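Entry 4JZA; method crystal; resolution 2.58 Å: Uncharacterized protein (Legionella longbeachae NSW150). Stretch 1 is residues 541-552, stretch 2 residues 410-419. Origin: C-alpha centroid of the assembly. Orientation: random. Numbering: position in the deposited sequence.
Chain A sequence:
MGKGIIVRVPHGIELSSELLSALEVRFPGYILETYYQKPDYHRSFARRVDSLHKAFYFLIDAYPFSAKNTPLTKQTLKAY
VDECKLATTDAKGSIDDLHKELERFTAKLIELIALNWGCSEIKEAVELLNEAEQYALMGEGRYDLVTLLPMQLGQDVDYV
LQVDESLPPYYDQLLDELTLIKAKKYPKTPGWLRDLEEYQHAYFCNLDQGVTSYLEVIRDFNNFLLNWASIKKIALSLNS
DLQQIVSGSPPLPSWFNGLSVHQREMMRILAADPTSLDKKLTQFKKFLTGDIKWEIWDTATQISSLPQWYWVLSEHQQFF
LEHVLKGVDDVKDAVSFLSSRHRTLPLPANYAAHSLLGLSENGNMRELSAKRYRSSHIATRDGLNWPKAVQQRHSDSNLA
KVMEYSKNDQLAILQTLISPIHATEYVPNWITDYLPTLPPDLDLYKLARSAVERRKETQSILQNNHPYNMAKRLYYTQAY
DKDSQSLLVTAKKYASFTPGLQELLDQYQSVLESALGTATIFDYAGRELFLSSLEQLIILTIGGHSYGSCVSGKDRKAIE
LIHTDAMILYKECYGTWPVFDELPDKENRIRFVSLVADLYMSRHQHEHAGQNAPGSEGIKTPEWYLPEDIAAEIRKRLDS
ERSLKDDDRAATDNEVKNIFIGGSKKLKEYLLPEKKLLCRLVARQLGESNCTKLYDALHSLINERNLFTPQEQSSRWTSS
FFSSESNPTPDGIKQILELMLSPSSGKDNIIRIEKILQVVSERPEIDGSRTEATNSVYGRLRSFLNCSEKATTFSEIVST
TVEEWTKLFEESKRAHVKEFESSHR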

ATOM      1  N   THR A 541     -14.223  -3.474  32.045  1.00 55.52           N
ATOM      2  CA  THR A 541     -14.682  -3.966  33.332  1.00 57.77           C
ATOM      3  C   THR A 541     -16.216  -4.211  33.239  1.00 59.35           C
ATOM      4  O   THR A 541     -16.710  -5.198  33.783  1.00 53.14           O
ATOM      5  CB  THR A 541     -14.216  -3.132  34.567  1.00 62.01           C
ATOM      6  OG1 THR A 541     -15.147  -2.107  34.888  1.00 68.56           O
ATOM      7  CG2 THR A 541     -12.861  -2.527  34.359  1.00 62.21           C
ATOM      8  N   ILE A 542     -16.946  -3.392  32.471  1.00 55.49           N
ATOM      9  CA  ILE A 542     -18.353  -3.662  32.237  1.00 52.49           C
ATOM     10  C   ILE A 542     -18.516  -4.988  31.516  1.00 55.56           C
ATOM     11  O   ILE A 542     -19.520  -5.632  31.676  1.00 59.46           O
ATOM     12  CB  ILE A 542     -19.037  -2.544  31.440  1.00 51.20           C
ATOM     13  CG1 ILE A 542     -19.284  -1.359  32.356  1.00 52.35           C
ATOM     14  CG2 ILE A 542     -20.375  -2.969  30.878  1.00 50.13           C
ATOM     15  CD1 ILE A 542     -19.704  -0.083  31.663  1.00 52.41           C
ATOM     16  N   GLY A 543     -17.545  -5.424  30.728  1.00 58.00           N
ATOM     17  CA  GLY A 543     -17.737  -6.635  29.899  1.00 55.10           C
ATOM     18  C   GLY A 543     -18.240  -6.381  28.487  1.00 52.34           C
ATOM     19  O   GLY A 543     -18.688  -7.287  27.807  1.00 47.44           O
ATOM     20  N   GLY A 544     -18.146  -5.144  28.025  1.00 56.95           N
ATOM     21  CA  GLY A 544     -18.555  -4.825  26.649  1.00 57.92           C
ATOM     22  C   GLY A 544     -17.472  -5.219  25.636  1.00 55.85           C
ATOM     23  O   GLY A 544     -16.410  -5.788  25.992  1.00 50.82           O
ATOM     24  N   HIS A 545     -17.758  -4.917  24.376  1.00 50.30           N
ATOM     25  CA  HIS A 545     -16.867  -5.231  23.275  1.00 49.12           C
ATOM     26  C   HIS A 545     -15.905  -4.070  23.018  1.00 45.83           C
ATOM     27  O   HIS A 545     -16.331  -2.946  22.748  1.00 44.46           O
ATOM     28  CB  HIS A 545     -17.694  -5.485  22.026  1.00 50.93           C
ATOM     29  CG  HIS A 545     -16.879  -5.815  20.815  1.00 53.44           C
ATOM     30  ND1 HIS A 545     -16.010  -6.863  20.747  1.00 49.39           N
ATOM     31  CD2 HIS A 545     -16.811  -5.229  19.618  1.00 49.10           C
ATOM     32  CE1 HIS A 545     -15.446  -6.910  19.555  1.00 46.45           C
ATOM     33  NE2 HIS A 545     -15.938  -5.944  18.841  1.00 47.22           N
ATOM     34  N   SER A 546     -14.615  -4.366  23.100  1.00 44.79           N
ATOM     35  CA  SER A 546     -13.533  -3.376  22.929  1.00 46.65           C
ATOM     36  C   SER A 546     -12.991  -3.356  21.508  1.00 41.56           C
ATOM     37  O   SER A 546     -12.382  -4.299  21.072  1.00 40.68           O
ATOM     38  CB  SER A 546     -12.396  -3.681  23.901  1.00 47.37           C
ATOM     39  OG  SER A 546     -11.250  -2.978  23.531  1.00 47.56           O
ATOM     40  N   TYR A 547     -13.276  -2.294  20.774  1.00 42.25           N
ATOM     41  CA  TYR A 547     -12.751  -2.118  19.424  1.00 44.84           C
ATOM     42  C   TYR A 547     -12.243  -0.698  19.251  1.00 47.90           C
ATOM     43  O   TYR A 547     -12.835   0.275  19.782  1.00 50.92           O
ATOM     44  CB  TYR A 547     -13.792  -2.435  18.310  1.00 44.79           C
ATOM     45  CG  TYR A 547     -13.291  -2.025  16.927  1.00 43.90           C
ATOM     46  CD1 TYR A 547     -12.324  -2.793  16.237  1.00 44.52           C
ATOM     47  CD2 TYR A 547     -13.696  -0.838  16.360  1.00 42.29           C
ATOM     48  CE1 TYR A 547     -11.830  -2.408  14.984  1.00 41.21           C
ATOM     49  CE2 TYR A 547     -13.213  -0.435  15.135  1.00 43.40           C
ATOM     50  CZ  TYR A 547     -12.265  -1.222  14.441  1.00 43.12           C
ATOM     51  OH  TYR A 547     -11.761  -0.768  13.231  1.00 39.79           O
ATOM     52  N   GLY A 548     -11.169  -0.574  18.474  1.00 47.37           N
ATOM     53  CA  GLY A 548     -10.687   0.745  18.081  1.00 44.07           C
ATOM     54  C   GLY A 548      -9.737   0.703  16.912  1.00 41.39           C
ATOM     55  O   GLY A 548      -9.307  -0.368  16.481  1.00 39.68           O
ATOM     56  N   SER A 549      -9.481   1.881  16.349  1.00 40.77           N
ATOM     57  CA  SER A 549      -8.520   2.030  15.290  1.00 40.27           C
ATOM     58  C   SER A 549      -7.941   3.423  15.306  1.00 40.89           C
ATOM     59  O   SER A 549      -8.531   4.344  15.860  1.00 41.47           O
ATOM     60  CB  SER A 549      -9.186   1.812  13.962  1.00 39.45           C
ATOM     61  OG  SER A 549     -10.053   2.883  13.705  1.00 42.49           O
ATOM     62  N   CYS A 550      -6.763   3.548  14.710  1.00 39.06           N
ATOM     63  CA  CYS A 550      -6.270   4.805  14.204  1.00 37.70           C
ATOM     64  C   CYS A 550      -6.434   4.679  12.695  1.00 39.23           C
ATOM     65  O   CYS A 550      -7.142   3.810  12.265  1.00 42.51           O
ATOM     66  CB  CYS A 550      -4.828   4.988  14.602  1.00 35.98           C
ATOM     67  SG  CYS A 550      -3.738   3.619  14.164  0.95 33.20           S
ATOM     68  N   VAL A 551      -5.831   5.527  11.879  1.00 38.17           N
ATOM     69  CA  VAL A 551      -6.085   5.429  10.439  1.00 39.88           C
ATOM     70  C   VAL A 551      -5.607   4.069   9.895  1.00 40.26           C
ATOM     71  O   VAL A 551      -6.285   3.438   9.101  1.00 39.59           O
ATOM     72  CB  VAL A 551      -5.397   6.578   9.636  1.00 39.34           C
ATOM     73  CG1 VAL A 551      -5.509   6.340   8.144  1.00 36.73           C
ATOM     74  CG2 VAL A 551      -6.013   7.933   9.977  1.00 40.70           C
ATOM     75  N   SER A 552      -4.411   3.660  10.282  1.00 39.79           N
ATOM     76  CA  SER A 552      -3.828   2.424   9.798  1.00 38.92           C
ATOM     77  C   SER A 552      -3.958   1.266  10.784  1.00 42.41           C
ATOM     78  O   SER A 552      -3.756   0.120  10.413  1.00 46.66           O
ATOM     79  CB  SER A 552      -2.349   2.628   9.608  1.00 38.55           C
ATOM     80  OG  SER A 552      -1.732   2.828  10.874  1.00 37.71           O
TER
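Stretch 2 (410-419) QLAILQTLIS

Part of residues 410-419 lies alongside part of residues 541-552 as a neighbouring parallel β-strand. Stretch 1 leaves a helix at Gly543, whose positive phi of 93° would jam a CB against the preceding carbonyl oxygen and so calls for glycine. The chain then extends, and its strand runs in the same direction as that of stretch 2, the two axes crossing at -22° with a closest approach of 4.6 Å. His545 pairs with Ala412 (CA to CA, 4.5 Å), Gly548 with Gln415 (CA to CA, 4.3 Å) and Ser549 with Thr416 (CA to CA, 5.0 Å).

The backbone hydrogen bonds follow the parallel pattern, in which one residue reaches two partners on the other strand. His545 N donates to Leu411 O at 2.7 Å, while Ile413 N donates to His545 O at 3.1 Å; both are nearly straight. Next, Gln415 N gives its proton to Tyr547 O at 3.0 Å. Ser549 repeats the double role: its N donates to Gln415 O at 2.9 Å, though that oxygen is placed less surely than the others, and its O accepts from Leu417 N at 2.7 Å. Two of these carbonyls also receive CA-H...O contacts, from Ala412 CA to His545 O at 3.6 Å and from Thr416 CA to Ser549 O at 3.2 Å.

Beyond this ladder a water continues the connection. It donates to Leu417 O at 2.8 Å and accepts from Val551 N at 2.9 Å, satisfying two groups that lie too far apart, 4.5 Å between Val551 N and Leu417 O, to bond directly.

Glycine also suits Gly544, where a CB would stand 2.7 Å from Leu411 O and clash with it. The side chains of His545, Tyr547 and Ser549 share a face of the sheet with those of Ala412, Leu414 and Thr416. The small Ala412 meets His545, with Ala412 CB 4.1 Å from His545 CB. Leu414 lies at the edge of the Tyr547 ring, with Leu414 CG 4.1 Å from Tyr547 CD2. Apolar contacts also flank the ladder: Ile542 CD1 touches Leu411 CD1 at 4.2 Å near its beginning, and Val551 CG2 meets Ile418 CG2 at 3.8 Å beyond its other end.

The polar side chains need not compete with the ladder. His545 NE2, Ser546 OG, Tyr547 OH, both terminal atoms of Gln415 and Thr416 OG1 find hydrogen-bond partners elsewhere in the structure, so these buried residues can carry polar groups while their backbones build the sheet.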

ATOM      1  N   GLN A 410     -25.076  -6.194  24.260  1.00 73.50           N
ATOM      2  CA  GLN A 410     -23.996  -5.755  25.130  1.00 68.86           C
ATOM      3  C   GLN A 410     -23.323  -4.540  24.598  1.00 60.24           C
ATOM      4  O   GLN A 410     -23.371  -4.282  23.422  1.00 66.84           O
ATOM      5  CB  GLN A 410     -23.015  -6.900  25.392  1.00 76.25           C
ATOM      6  CG  GLN A 410     -23.528  -7.764  26.556  1.00 83.80           C
ATOM      7  CD  GLN A 410     -23.002  -9.199  26.594  1.00 90.21           C
ATOM      8  OE1 GLN A 410     -23.611 -10.127  26.028  1.00 82.83           O
ATOM      9  NE2 GLN A 410     -21.898  -9.397  27.323  1.00 93.78           N
ATOM     10  N   LEU A 411     -22.744  -3.758  25.491  1.00 58.41           N
ATOM     11  CA  LEU A 411     -22.110  -2.505  25.119  1.00 60.32           C
ATOM     12  C   LEU A 411     -20.939  -2.715  24.195  1.00 58.94           C
ATOM     13  O   LEU A 411     -20.222  -3.739  24.276  1.00 57.37           O
ATOM     14  CB  LEU A 411     -21.560  -1.805  26.336  1.00 62.19           C
ATOM     15  CG  LEU A 411     -22.399  -0.735  26.979  1.00 64.10           C
ATOM     16  CD1 LEU A 411     -21.423   0.047  27.854  1.00 65.89           C
ATOM     17  CD2 LEU A 411     -23.076   0.154  25.941  1.00 69.90           C
ATOM     18  N   ALA A 412     -20.725  -1.725  23.340  1.00 54.06           N
ATOM     19  CA  ALA A 412     -19.707  -1.847  22.308  1.00 51.09           C
ATOM     20  C   ALA A 412     -19.172  -0.498  22.003  1.00 51.20           C
ATOM     21  O   ALA A 412     -19.943   0.427  21.727  1.00 55.02           O
ATOM     22  CB  ALA A 412     -20.307  -2.427  21.060  1.00 48.16           C
ATOM     23  N   ILE A 413     -17.850  -0.383  21.990  1.00 50.83           N
ATOM     24  CA  ILE A 413     -17.232   0.897  21.667  1.00 48.33           C
ATOM     25  C   ILE A 413     -16.530   0.845  20.332  1.00 47.28           C
ATOM     26  O   ILE A 413     -15.956  -0.185  19.956  1.00 46.75           O
ATOM     27  CB  ILE A 413     -16.271   1.337  22.763  1.00 50.45           C
ATOM     28  CG1 ILE A 413     -15.856   2.788  22.524  1.00 52.65           C
ATOM     29  CG2 ILE A 413     -15.065   0.409  22.868  1.00 51.31           C
ATOM     30  CD1 ILE A 413     -15.330   3.436  23.777  1.00 53.75           C
ATOM     31  N   LEU A 414     -16.640   1.945  19.589  1.00 48.54           N
ATOM     32  CA  LEU A 414     -15.814   2.205  18.389  1.00 46.49           C
ATOM     33  C   LEU A 414     -14.914   3.392  18.676  1.00 45.22           C
ATOM     34  O   LEU A 414     -15.291   4.553  18.499  1.00 42.16           O
ATOM     35  CB  LEU A 414     -16.691   2.515  17.182  1.00 50.40           C
ATOM     36  CG  LEU A 414     -16.138   2.369  15.768  1.00 51.91           C
ATOM     37  CD1 LEU A 414     -17.192   2.687  14.711  1.00 53.17           C
ATOM     38  CD2 LEU A 414     -14.922   3.244  15.597  1.00 51.72           C
ATOM     39  N   GLN A 415     -13.722   3.100  19.170  1.00 46.98           N
ATOM     40  CA  GLN A 415     -12.810   4.143  19.590  1.00 48.72           C
ATOM     41  C   GLN A 415     -11.812   4.452  18.491  1.00 49.44           C
ATOM     42  O   GLN A 415     -10.994   3.621  18.144  1.00 51.70           O
ATOM     43  CB  GLN A 415     -12.075   3.709  20.849  1.00 48.27           C
ATOM     44  CG  GLN A 415     -11.399   4.839  21.591  1.00 50.63           C
ATOM     45  CD  GLN A 415     -10.443   4.336  22.637  1.00 52.33           C
ATOM     46  OE1 GLN A 415      -9.538   3.568  22.341  1.00 58.07           O
ATOM     47  NE2 GLN A 415     -10.637   4.767  23.866  1.00 48.13           N
ATOM     48  N   THR A 416     -11.892   5.652  17.938  1.00 49.05           N
ATOM     49  CA  THR A 416     -11.011   6.026  16.854  1.00 50.56           C
ATOM     50  C   THR A 416     -10.005   7.065  17.297  1.00 50.63           C
ATOM     51  O   THR A 416     -10.336   8.016  17.990  1.00 47.94           O
ATOM     52  CB  THR A 416     -11.786   6.572  15.648  1.00 52.36           C
ATOM     53  OG1 THR A 416     -12.426   7.796  16.006  1.00 50.63           O
ATOM     54  CG2 THR A 416     -12.821   5.581  15.195  1.00 54.67           C
ATOM     55  N   LEU A 417      -8.766   6.873  16.877  1.00 49.28           N
ATOM     56  CA  LEU A 417      -7.705   7.802  17.192  1.00 49.19           C
ATOM     57  C   LEU A 417      -7.262   8.526  15.936  1.00 46.14           C
ATOM     58  O   LEU A 417      -6.201   8.257  15.410  1.00 41.26           O
ATOM     59  CB  LEU A 417      -6.535   7.056  17.818  1.00 50.98           C
ATOM     60  CG  LEU A 417      -6.915   6.264  19.066  1.00 51.51           C
ATOM     61  CD1 LEU A 417      -5.771   5.405  19.564  1.00 47.94           C
ATOM     62  CD2 LEU A 417      -7.416   7.188  20.160  1.00 53.35           C
ATOM     63  N   ILE A 418      -8.091   9.440  15.455  1.00 46.06           N
ATOM     64  CA  ILE A 418      -7.772  10.194  14.256  1.00 44.28           C
ATOM     65  C   ILE A 418      -8.041  11.677  14.447  1.00 41.94           C
ATOM     66  O   ILE A 418      -8.724  12.071  15.374  1.00 43.61           O
ATOM     67  CB  ILE A 418      -8.529   9.663  13.027  1.00 43.63           C
ATOM     68  CG1 ILE A 418      -9.984  10.105  13.047  1.00 42.26           C
ATOM     69  CG2 ILE A 418      -8.433   8.154  12.956  1.00 42.64           C
ATOM     70  CD1 ILE A 418     -10.786   9.537  11.907  1.00 40.02           C
ATOM     71  N   SER A 419      -7.483  12.494  13.566  1.00 40.26           N
ATOM     72  CA  SER A 419      -7.550  13.937  13.716  1.00 43.39           C
ATOM     73  C   SER A 419      -8.055  14.659  12.482  1.00 43.22           C
ATOM     74  O   SER A 419      -7.274  15.100  11.651  1.00 43.10           O
ATOM     75  CB  SER A 419      -6.179  14.477  14.095  1.00 42.74           C
ATOM     76  OG  SER A 419      -5.626  13.718  15.141  1.00 45.09           O
TER
HETATM   77  O   HOH W   1      -4.497   7.789  13.182  1.00 33.63           O